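PDB 6LWT: superantigen-like protein SSL10 from Staphylococcus aureus subsp. aureus, which probably blocks classical-pathway complement activation by binding the Fc region of human IgG, and probably impairs plasma clotting by binding prothrombin and a coagulation factor. Local coordinates for residues I49-L54 / F86-G91; E69-F74 / V92-K97; A104-I109 / G121-I126; K127-T132 / V186-Q191. All blocks are in the same frame, centred on the assembly; numbering follows the deposited sequence.

Contact 1: residues I49-L54 / F86-G91; sequences IKIQVL and FYTVGG
Ile51 to Leu54 pair in parallel register with Phe86 to Val89, and five backbone bonds alternate between the strands, from Phe86 N to Lys50 O (2.8 Å) at one end to Gly90 N on Leu54 O (2.8 Å) at the other. On the face carrying Gln52 and Tyr87 the two side chains lie side by side and point the same way. Gln52 CG is anti to its backbone N (chi1 176°), and the extended chain brings NE2 to the ring edge of Tyr87, 3.5 Å from CE2, with amide and ring planes 73° apart. The polar ends are held by residues outside the pair: Gln52 OE1 by Arg43 of strand 41-46, Tyr87 OH by Asp81. This is the parallel strand pairing within the OB-fold domain, whose other neighbouring strands run antiparallel to these two. On the reverse face Val53 CG2 meets Thr88 CG2 at 3.7 Å, while Thr88 OG1 turns to Val76 N. Ile51 CD1 reaches Phe86 CB at 4.0 Å, and Phe75 of strand 71-76 packs against Ile51, Phe86 and Thr88. Val53 CG1 sits 3.4 Å from Gly90 O, just past the last bridge, where the chain leaves the strand with positive phi.

Contact 2: residues E69-F74 / V92-K97; sequences EGLDVF and VIQNNK
Asp72 and Val73 pair with Ile93 and Val92 in a short antiparallel strand pairing of the OB-fold domain, at the end of strand 85-93 where the chain sets off toward the beta-grasp domain. Gly70, with positive phi, and Leu71 both face Ile32 of the neighbouring strand in a G1 beta bulge. Asp72 and Ile93 form the hydrogen-bonded pair: Asp72 N donates to Ile93 O at 2.9 Å and Ile93 N to Asp72 O at 2.9 Å. Val73 and Val92 form the next, non-hydrogen-bonded pair.

On the face of Val73 and Val92 the contacts are between aliphatic carbons. The end of Leu71 joins them, its CD2 4.0 Å from Val92 CG1 and also against the aliphatic CG of Gln94 at 3.8 Å. Phe63, from a loop, packs on Val92 and Gln94.

The face bearing Asp72 and Ile93 is mixed. Asp72 CG stands anti to the backbone N (chi1 179°), which sets the carboxylate beside the Ile93 side chain. Lys128 NZ makes a salt bridge to Asp72 OD2, so the carboxylate of the buried Asp72 has a cationic partner from the second domain, which would be expected to stabilise its negative charge. Asn96 ND2 has two acceptors, Lys130 O and Asp72 OD2. Toward the latter it donates nearly within its own amide plane, across 3.2 Å, and meets the oxygen from 65° above the carboxylate plane.

Contact 3: residues A104-I109 / G121-I126; sequences APILNI and GYPYYI
This is the backbone pairing of an antiparallel hairpin, strand 106-110 with strand 120-123, at one margin of the beta-grasp sheet, where 120-123 is the outermost strand within the chain. Leu107 and Tyr122 are the hydrogen-bonded pair: Leu107 N donates to Tyr122 O at 2.7 Å and Tyr122 N to Leu107 O at 2.8 Å. Beyond the last bridge, Tyr124 N still reaches Pro105 O at 2.9 Å, so the pairing runs on past the regular strand. At the other end Gly121 lies close to Asn108, the two CA atoms 3.9 Å apart.

Tyr122 and Leu107 carry much of the side-chain contact. Tyr122 CG sits between the backbone N and the carbonyl carbon (chi1 53°), and one ring face has Leu107 O 4.0 Å above it, offset toward the rim. Leu107 points the same way as the ring, and its CD2 lies 3.9 Å from Tyr122 CE1; Ile109 CG1 crosses obliquely, 4.0 Å from Tyr122 CE2. Helix 133-148 packs on this side, its His143 against Leu107 and Tyr148 against Ile109. Both exposed, Ile106 and Pro123 meet through Ile106 CD1 and the proline CG.

The Tyr122 hydroxyl, set among aliphatic carbons of Leu107 and Ile109, is hydrogen-bonded to Tyr148 OH, so the edge strand is tied to helix 133-148 by this bond and by the cation-pi contact of Lys147 with the same ring.

Contact 4: residues K127-T132 / V186-Q191; sequences KKEKIT and VIESKQ
Ser189 grips the loop ahead of strand 130-132 at two successive carbonyls. Its OG donates to Lys128 O at 2.7 Å and its backbone N to Glu129 O at 3.0 Å, each donor standing well above the plane of the carbonyl it meets. Ser189 OG is anti to its own carbonyl carbon (chi1 -61°), a rotation that carries the hydroxyl to Lys128 O. Glu129 O has a second donor, a water that in turn accepts from Lys190 N, so this carbonyl is linked to two consecutive amides of the 3-10 turn 189-191.

Farther along, Ile131 and Ile187 form the hydrogen-bonded pair of the two strands, Ile131 N to Ile187 O at 2.9 Å and Ile187 N to Ile131 O at 2.7 Å. On the face shared by Lys130, Val186 and Glu188, the aliphatic part of the extended Lys130 chain crosses its neighbours: CG rests on Val186 CG1 at 3.8 Å and CE lies 3.7 Å from Glu188 OE2. The charged ends are not in contact, as Lys130 NZ is 4.9 Å from Glu188 OE2; Glu188 OE1 instead makes a salt bridge with Lys190 NZ. On the other face Ile131 CG2 packs beside Ser189 OG at 3.7 Å, while Leu136 and Leu133 of helix 133-148 touch Ile131 and Ile187 respectively.

Thr132 ends the strand and N-caps that helix, its OG1 accepting from Glu135 N. The result is a two-stranded antiparallel sheet of the beta-grasp domain, leading directly into the helix that packs on the domain's main sheet.

How the contacts relate
Contacts 1 and 2 share strand 85-93, pairing it first in parallel with 49-54 and then antiparallel with 71-76; Gly91 O, probably hydrogen-bonded to Phe74 N, joins them. Contact 2 is the more buried, yet its polar face looks toward the other domain: besides the Asn96 link, Glu129 N probably bonds to Lys97 O. Contact 4, in the beta-grasp domain, thus faces the OB-fold domain and also touches contact 3, where Ile126 CG2 packs on Ser189 OG. Contact 3, with the most exposed residues, lies about 29 Å from contact 1, centre to centre. Backbone bonds dominate contacts 1 and 3, whereas side-chain polar groups join in at contacts 2 and 4.

Contact 1: residues I49-L54 / F86-G91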
# COMPACT_ATOMS: atom_id res chain seq x y z
N ILE A 49 13.70 7.29 -15.32
CA ILE A 49 14.18 6.70 -14.07
C ILE A 49 14.11 5.19 -14.21
O ILE A 49 13.09 4.65 -14.61
CB ILE A 49 13.30 7.09 -12.88
CG1 ILE A 49 13.19 8.60 -12.72
CG2 ILE A 49 13.88 6.50 -11.59
CD1 ILE A 49 11.94 9.00 -11.95
N LYS A 50 15.20 4.52 -13.83
CA LYS A 50 15.28 3.06 -13.87
C LYS A 50 14.56 2.48 -12.66
O LYS A 50 14.99 2.69 -11.54
CB LYS A 50 16.74 2.60 -13.89
CG LYS A 50 17.47 3.02 -15.15
CD LYS A 50 18.90 2.49 -15.19
CE LYS A 50 19.77 3.13 -14.12
NZ LYS A 50 21.21 2.86 -14.41
N ILE A 51 13.48 1.73 -12.92
CA ILE A 51 12.66 1.12 -11.88
C ILE A 51 12.74 -0.41 -11.98
O ILE A 51 12.51 -0.96 -13.06
CB ILE A 51 11.18 1.51 -12.02
CG1 ILE A 51 10.99 3.01 -12.22
CG2 ILE A 51 10.38 1.01 -10.82
CD1 ILE A 51 11.51 3.86 -11.10
N GLN A 52 13.09 -1.06 -10.88
CA GLN A 52 13.02 -2.50 -10.74
C GLN A 52 11.99 -2.87 -9.67
O GLN A 52 12.08 -2.43 -8.51
CB GLN A 52 14.39 -3.09 -10.38
CG GLN A 52 14.37 -4.59 -10.13
CD GLN A 52 15.74 -5.24 -10.25
OE1 GLN A 52 16.48 -4.98 -11.20
NE2 GLN A 52 16.08 -6.10 -9.30
N VAL A 53 11.03 -3.70 -10.06
CA VAL A 53 9.96 -4.15 -9.20
C VAL A 53 10.22 -5.62 -8.86
O VAL A 53 10.35 -6.44 -9.79
CB VAL A 53 8.59 -4.08 -9.91
CG1 VAL A 53 7.46 -4.43 -8.94
CG2 VAL A 53 8.40 -2.71 -10.56
N LEU A 54 10.30 -5.93 -7.57
CA LEU A 54 10.30 -7.29 -7.07
C LEU A 54 8.87 -7.82 -7.03
O LEU A 54 7.99 -7.18 -6.43
CB LEU A 54 10.91 -7.35 -5.67
CG LEU A 54 10.91 -8.71 -4.95
CD1 LEU A 54 11.85 -9.70 -5.62
CD2 LEU A 54 11.29 -8.53 -3.49
N PHE A 86 16.09 2.32 -9.00
CA PHE A 86 15.18 2.57 -7.89
C PHE A 86 14.35 1.30 -7.70
O PHE A 86 13.73 0.85 -8.65
CB PHE A 86 14.29 3.76 -8.20
CG PHE A 86 15.03 5.08 -8.21
CD1 PHE A 86 15.81 5.46 -9.29
CD2 PHE A 86 14.96 5.93 -7.11
CE1 PHE A 86 16.48 6.67 -9.30
CE2 PHE A 86 15.64 7.14 -7.10
CZ PHE A 86 16.40 7.51 -8.20
N TYR A 87 14.36 0.74 -6.49
CA TYR A 87 13.74 -0.57 -6.23
C TYR A 87 12.42 -0.41 -5.49
O TYR A 87 12.32 0.36 -4.53
CB TYR A 87 14.66 -1.48 -5.41
CG TYR A 87 15.92 -1.83 -6.12
CD1 TYR A 87 16.99 -0.92 -6.17
CD2 TYR A 87 16.06 -3.03 -6.79
CE1 TYR A 87 18.15 -1.22 -6.85
CE2 TYR A 87 17.23 -3.34 -7.47
CZ TYR A 87 18.27 -2.44 -7.50
OH TYR A 87 19.43 -2.76 -8.20
N THR A 88 11.44 -1.19 -5.92
CA THR A 88 10.11 -1.21 -5.29
C THR A 88 9.65 -2.67 -5.22
O THR A 88 10.21 -3.54 -5.92
CB THR A 88 9.14 -0.28 -6.05
OG1 THR A 88 7.86 -0.19 -5.37
CG2 THR A 88 8.94 -0.73 -7.48
N VAL A 89 8.64 -2.95 -4.39
CA VAL A 89 8.16 -4.32 -4.20
C VAL A 89 6.65 -4.36 -4.48
O VAL A 89 5.90 -3.59 -3.91
CB VAL A 89 8.43 -4.82 -2.78
CG1 VAL A 89 7.89 -6.24 -2.58
CG2 VAL A 89 9.93 -4.78 -2.42
N GLY A 90 6.24 -5.29 -5.34
CA GLY A 90 4.81 -5.50 -5.65
C GLY A 90 4.16 -4.30 -6.29
O GLY A 90 4.79 -3.56 -7.04
N GLY A 91 2.90 -4.07 -5.95
CA GLY A 91 2.22 -2.86 -6.38
C GLY A 91 1.82 -2.83 -7.84
O GLY A 91 1.54 -1.77 -8.34

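Contact 2: residues E69-F74 / V92-K97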
# COMPACT_ATOMS: atom_id res chain seq x y z
N GLU A 69 2.52 -4.77 -21.22
CA GLU A 69 2.04 -3.44 -21.56
C GLU A 69 0.83 -3.12 -20.67
O GLU A 69 0.17 -4.03 -20.18
CB GLU A 69 1.63 -3.35 -23.03
CG GLU A 69 2.76 -3.64 -24.02
CD GLU A 69 2.41 -3.25 -25.46
OE1 GLU A 69 1.23 -3.42 -25.88
OE2 GLU A 69 3.31 -2.78 -26.19
N GLY A 70 0.57 -1.83 -20.48
CA GLY A 70 -0.61 -1.35 -19.75
C GLY A 70 -0.67 -1.68 -18.27
O GLY A 70 -1.77 -1.79 -17.71
N LEU A 71 0.50 -1.82 -17.63
CA LEU A 71 0.57 -2.09 -16.20
C LEU A 71 0.27 -0.81 -15.42
O LEU A 71 0.58 0.31 -15.86
CB LEU A 71 1.96 -2.59 -15.80
CG LEU A 71 2.46 -3.88 -16.43
CD1 LEU A 71 3.86 -4.16 -15.94
CD2 LEU A 71 1.54 -5.04 -16.09
N ASP A 72 -0.31 -0.99 -14.25
CA ASP A 72 -0.50 0.07 -13.29
C ASP A 72 0.45 -0.29 -12.16
O ASP A 72 0.36 -1.37 -11.62
CB ASP A 72 -1.95 0.05 -12.82
CG ASP A 72 -2.25 1.11 -11.80
OD1 ASP A 72 -2.15 2.28 -12.18
OD2 ASP A 72 -2.61 0.78 -10.65
N VAL A 73 1.36 0.63 -11.81
CA VAL A 73 2.39 0.39 -10.80
C VAL A 73 2.32 1.46 -9.71
O VAL A 73 2.36 2.67 -10.02
CB VAL A 73 3.81 0.35 -11.42
CG1 VAL A 73 4.87 0.04 -10.35
CG2 VAL A 73 3.88 -0.72 -12.50
N PHE A 74 2.17 1.02 -8.46
CA PHE A 74 2.30 1.90 -7.31
C PHE A 74 3.70 1.70 -6.74
O PHE A 74 3.99 0.69 -6.09
CB PHE A 74 1.25 1.66 -6.24
CG PHE A 74 1.36 2.63 -5.08
CD1 PHE A 74 0.99 3.95 -5.26
CD2 PHE A 74 1.82 2.23 -3.84
CE1 PHE A 74 1.07 4.86 -4.21
CE2 PHE A 74 1.92 3.13 -2.79
CZ PHE A 74 1.54 4.45 -2.97
N VAL A 92 1.75 -3.99 -8.51
CA VAL A 92 1.48 -4.08 -9.95
C VAL A 92 0.11 -4.69 -10.20
O VAL A 92 -0.19 -5.76 -9.68
CB VAL A 92 2.52 -4.96 -10.68
CG1 VAL A 92 2.26 -4.96 -12.18
CG2 VAL A 92 3.94 -4.49 -10.39
N ILE A 93 -0.69 -4.02 -11.03
CA ILE A 93 -1.97 -4.52 -11.52
C ILE A 93 -1.98 -4.49 -13.06
O ILE A 93 -1.67 -3.46 -13.67
CB ILE A 93 -3.16 -3.67 -11.00
CG1 ILE A 93 -3.24 -3.75 -9.48
CG2 ILE A 93 -4.47 -4.15 -11.64
CD1 ILE A 93 -4.08 -2.64 -8.84
N GLN A 94 -2.36 -5.61 -13.67
CA GLN A 94 -2.30 -5.74 -15.14
C GLN A 94 -3.42 -5.02 -15.88
O GLN A 94 -3.17 -4.44 -16.93
CB GLN A 94 -2.20 -7.20 -15.55
CG GLN A 94 -0.86 -7.79 -15.14
CD GLN A 94 -0.71 -9.29 -15.39
OE1 GLN A 94 -0.54 -10.06 -14.44
NE2 GLN A 94 -0.74 -9.70 -16.65
N ASN A 95 -4.64 -5.05 -15.38
CA ASN A 95 -5.72 -4.35 -16.11
C ASN A 95 -6.53 -3.50 -15.18
O ASN A 95 -7.57 -3.92 -14.68
CB ASN A 95 -6.61 -5.33 -16.87
CG ASN A 95 -5.94 -5.86 -18.12
OD1 ASN A 95 -5.48 -5.09 -18.97
ND2 ASN A 95 -5.86 -7.19 -18.25
N ASN A 96 -6.01 -2.31 -14.92
CA ASN A 96 -6.68 -1.38 -14.04
C ASN A 96 -7.33 -0.26 -14.83
O ASN A 96 -6.94 0.04 -15.96
CB ASN A 96 -5.72 -0.85 -12.97
CG ASN A 96 -6.42 -0.60 -11.63
OD1 ASN A 96 -7.64 -0.70 -11.52
ND2 ASN A 96 -5.64 -0.26 -10.62
N LYS A 97 -8.31 0.36 -14.20
CA LYS A 97 -9.16 1.36 -14.81
C LYS A 97 -9.42 2.39 -13.72
O LYS A 97 -9.49 2.01 -12.54
CB LYS A 97 -10.42 0.63 -15.25
CG LYS A 97 -11.64 1.43 -15.65
CD LYS A 97 -12.65 0.45 -16.22
CE LYS A 97 -14.02 1.06 -16.47
NZ LYS A 97 -15.08 0.02 -16.33

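Contact 3: residues A104-I109 / G121-I126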
# COMPACT_ATOMS: atom_id res chain seq x y z
N ALA A 104 -16.15 4.65 -2.09
CA ALA A 104 -16.13 5.47 -0.88
C ALA A 104 -16.47 4.66 0.38
O ALA A 104 -17.43 4.97 1.10
CB ALA A 104 -17.09 6.64 -1.03
N PRO A 105 -15.66 3.62 0.70
CA PRO A 105 -15.88 2.96 2.00
C PRO A 105 -15.75 3.93 3.15
O PRO A 105 -15.03 4.93 3.05
CB PRO A 105 -14.72 1.94 2.09
CG PRO A 105 -13.69 2.47 1.16
CD PRO A 105 -14.46 3.10 0.02
N ILE A 106 -16.41 3.61 4.25
CA ILE A 106 -16.30 4.43 5.44
C ILE A 106 -15.08 4.02 6.24
O ILE A 106 -14.94 2.87 6.63
CB ILE A 106 -17.56 4.34 6.31
CG1 ILE A 106 -18.81 4.71 5.48
CG2 ILE A 106 -17.40 5.25 7.52
CD1 ILE A 106 -18.78 6.10 4.86
N LEU A 107 -14.23 5.01 6.50
CA LEU A 107 -13.08 4.88 7.39
C LEU A 107 -13.52 5.34 8.77
O LEU A 107 -14.03 6.46 8.91
CB LEU A 107 -11.95 5.76 6.87
CG LEU A 107 -10.69 5.97 7.72
CD1 LEU A 107 -10.10 4.66 8.15
CD2 LEU A 107 -9.68 6.78 6.91
N ASN A 108 -13.33 4.51 9.79
CA ASN A 108 -13.65 4.94 11.14
C ASN A 108 -12.43 4.83 12.04
O ASN A 108 -11.70 3.83 11.98
CB ASN A 108 -14.93 4.29 11.70
CG ASN A 108 -14.80 2.81 12.05
OD1 ASN A 108 -15.23 1.94 11.29
ND2 ASN A 108 -14.27 2.53 13.23
N ILE A 109 -12.23 5.86 12.87
CA ILE A 109 -11.04 6.01 13.68
C ILE A 109 -11.43 6.03 15.16
O ILE A 109 -12.33 6.80 15.58
CB ILE A 109 -10.29 7.35 13.42
CG1 ILE A 109 -10.29 7.74 11.94
CG2 ILE A 109 -8.86 7.29 13.98
CD1 ILE A 109 -9.50 6.83 11.04
N GLY A 121 -16.47 8.30 11.94
CA GLY A 121 -16.40 7.66 10.64
C GLY A 121 -16.63 8.65 9.52
O GLY A 121 -17.47 9.54 9.65
N TYR A 122 -15.91 8.49 8.42
CA TYR A 122 -16.08 9.35 7.25
C TYR A 122 -15.64 8.62 5.98
O TYR A 122 -14.88 7.64 6.06
CB TYR A 122 -15.31 10.67 7.44
CG TYR A 122 -13.87 10.49 7.81
CD1 TYR A 122 -12.88 10.40 6.81
CD2 TYR A 122 -13.49 10.41 9.14
CE1 TYR A 122 -11.53 10.22 7.16
CE2 TYR A 122 -12.16 10.24 9.49
CZ TYR A 122 -11.19 10.14 8.51
OH TYR A 122 -9.88 9.96 8.93
N PRO A 123 -16.14 9.06 4.80
CA PRO A 123 -15.74 8.38 3.58
C PRO A 123 -14.26 8.55 3.23
O PRO A 123 -13.67 9.61 3.44
CB PRO A 123 -16.63 9.03 2.49
CG PRO A 123 -17.75 9.67 3.21
CD PRO A 123 -17.21 10.04 4.56
N TYR A 124 -13.69 7.46 2.73
CA TYR A 124 -12.31 7.40 2.28
C TYR A 124 -12.36 6.99 0.83
O TYR A 124 -12.87 5.92 0.52
CB TYR A 124 -11.52 6.37 3.08
CG TYR A 124 -10.10 6.28 2.61
CD1 TYR A 124 -9.16 7.24 2.99
CD2 TYR A 124 -9.71 5.28 1.70
CE1 TYR A 124 -7.85 7.19 2.52
CE2 TYR A 124 -8.42 5.23 1.22
CZ TYR A 124 -7.49 6.17 1.63
OH TYR A 124 -6.19 6.11 1.14
N TYR A 125 -11.88 7.86 -0.06
CA TYR A 125 -12.11 7.69 -1.49
C TYR A 125 -10.99 6.92 -2.16
O TYR A 125 -9.82 7.12 -1.86
CB TYR A 125 -12.32 9.06 -2.16
CG TYR A 125 -13.51 9.79 -1.60
CD1 TYR A 125 -14.81 9.43 -1.97
CD2 TYR A 125 -13.35 10.82 -0.68
CE1 TYR A 125 -15.91 10.08 -1.44
CE2 TYR A 125 -14.45 11.48 -0.14
CZ TYR A 125 -15.72 11.11 -0.52
OH TYR A 125 -16.81 11.74 0.02
N ILE A 126 -11.39 6.00 -3.04
CA ILE A 126 -10.49 5.22 -3.87
C ILE A 126 -10.96 5.34 -5.33
O ILE A 126 -12.08 4.91 -5.65
CB ILE A 126 -10.50 3.74 -3.44
CG1 ILE A 126 -10.01 3.62 -2.00
CG2 ILE A 126 -9.61 2.93 -4.36
CD1 ILE A 126 -10.21 2.26 -1.40

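Contact 4: residues K127-T132 / V186-Q191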
# COMPACT_ATOMS: atom_id res chain seq x y z
N LYS A 127 -10.10 5.90 -6.18
CA LYS A 127 -10.48 6.22 -7.58
C LYS A 127 -10.36 5.01 -8.51
O LYS A 127 -11.15 4.86 -9.44
CB LYS A 127 -9.63 7.36 -8.18
CG LYS A 127 -9.14 8.47 -7.25
CD LYS A 127 -10.24 9.32 -6.66
CE LYS A 127 -9.77 9.95 -5.36
NZ LYS A 127 -10.55 11.16 -5.00
N LYS A 128 -9.39 4.14 -8.24
CA LYS A 128 -9.14 2.97 -9.09
C LYS A 128 -10.16 1.85 -8.89
O LYS A 128 -10.69 1.66 -7.80
CB LYS A 128 -7.75 2.40 -8.80
CG LYS A 128 -6.60 3.36 -9.01
CD LYS A 128 -5.33 2.82 -8.34
CE LYS A 128 -4.12 3.28 -9.13
NZ LYS A 128 -2.85 2.97 -8.46
N GLU A 129 -10.41 1.09 -9.95
CA GLU A 129 -11.23 -0.11 -9.87
C GLU A 129 -10.58 -1.20 -9.03
O GLU A 129 -11.27 -1.99 -8.39
CB GLU A 129 -11.49 -0.68 -11.28
CG GLU A 129 -12.17 -2.04 -11.31
CD GLU A 129 -12.56 -2.50 -12.71
OE1 GLU A 129 -13.14 -1.69 -13.47
OE2 GLU A 129 -12.29 -3.68 -13.04
N LYS A 130 -9.25 -1.30 -9.12
CA LYS A 130 -8.49 -2.27 -8.34
C LYS A 130 -7.38 -1.55 -7.61
O LYS A 130 -6.89 -0.54 -8.08
CB LYS A 130 -7.86 -3.34 -9.23
CG LYS A 130 -8.78 -4.51 -9.51
CD LYS A 130 -8.25 -5.34 -10.68
CE LYS A 130 -9.37 -6.01 -11.46
NZ LYS A 130 -8.92 -6.32 -12.83
N ILE A 131 -7.00 -2.07 -6.44
CA ILE A 131 -5.96 -1.45 -5.64
C ILE A 131 -5.20 -2.56 -4.94
O ILE A 131 -5.82 -3.48 -4.38
CB ILE A 131 -6.54 -0.41 -4.64
CG1 ILE A 131 -5.42 0.39 -3.99
CG2 ILE A 131 -7.44 -1.04 -3.56
CD1 ILE A 131 -5.89 1.62 -3.25
N THR A 132 -3.87 -2.52 -5.02
CA THR A 132 -3.09 -3.47 -4.23
C THR A 132 -3.23 -3.18 -2.75
O THR A 132 -3.42 -2.02 -2.32
CB THR A 132 -1.59 -3.48 -4.61
OG1 THR A 132 -1.02 -2.16 -4.48
CG2 THR A 132 -1.43 -3.98 -6.06
N VAL A 186 -4.18 -8.08 -4.71
CA VAL A 186 -5.01 -7.08 -5.40
C VAL A 186 -6.42 -7.11 -4.81
O VAL A 186 -6.99 -8.19 -4.66
CB VAL A 186 -5.09 -7.35 -6.92
CG1 VAL A 186 -6.03 -6.36 -7.60
CG2 VAL A 186 -3.71 -7.27 -7.54
N ILE A 187 -6.95 -5.94 -4.47
CA ILE A 187 -8.28 -5.83 -3.88
C ILE A 187 -9.16 -5.10 -4.90
O ILE A 187 -8.76 -4.10 -5.48
CB ILE A 187 -8.26 -5.06 -2.55
CG1 ILE A 187 -7.34 -5.76 -1.53
CG2 ILE A 187 -9.69 -4.93 -2.01
CD1 ILE A 187 -7.01 -4.90 -0.31
N GLU A 188 -10.36 -5.61 -5.08
CA GLU A 188 -11.39 -4.98 -5.88
C GLU A 188 -12.02 -3.85 -5.06
O GLU A 188 -12.67 -4.10 -4.05
CB GLU A 188 -12.43 -6.04 -6.26
CG GLU A 188 -13.51 -5.56 -7.21
CD GLU A 188 -13.22 -5.81 -8.68
OE1 GLU A 188 -14.15 -5.53 -9.48
OE2 GLU A 188 -12.11 -6.29 -9.05
N SER A 189 -11.82 -2.62 -5.49
CA SER A 189 -12.11 -1.43 -4.67
C SER A 189 -13.56 -1.31 -4.20
O SER A 189 -13.81 -0.86 -3.09
CB SER A 189 -11.72 -0.17 -5.43
OG SER A 189 -10.32 -0.13 -5.75
N LYS A 190 -14.50 -1.70 -5.07
CA LYS A 190 -15.94 -1.67 -4.77
C LYS A 190 -16.38 -2.70 -3.71
O LYS A 190 -17.46 -2.58 -3.16
CB LYS A 190 -16.74 -1.93 -6.06
CG LYS A 190 -16.67 -3.37 -6.55
CD LYS A 190 -17.68 -3.69 -7.64
CE LYS A 190 -17.33 -4.90 -8.50
NZ LYS A 190 -17.09 -6.15 -7.74
N GLN A 191 -15.55 -3.73 -3.49
CA GLN A 191 -15.79 -4.70 -2.45
C GLN A 191 -15.46 -4.24 -1.04
O GLN A 191 -15.90 -4.88 -0.09
CB GLN A 191 -15.07 -6.03 -2.78
CG GLN A 191 -15.70 -6.76 -3.97
CD GLN A 191 -17.22 -6.98 -3.79
OE1 GLN A 191 -17.64 -7.84 -3.02
NE2 GLN A 191 -18.04 -6.20 -4.50
O HOH W 1 -13.99 -2.09 -7.97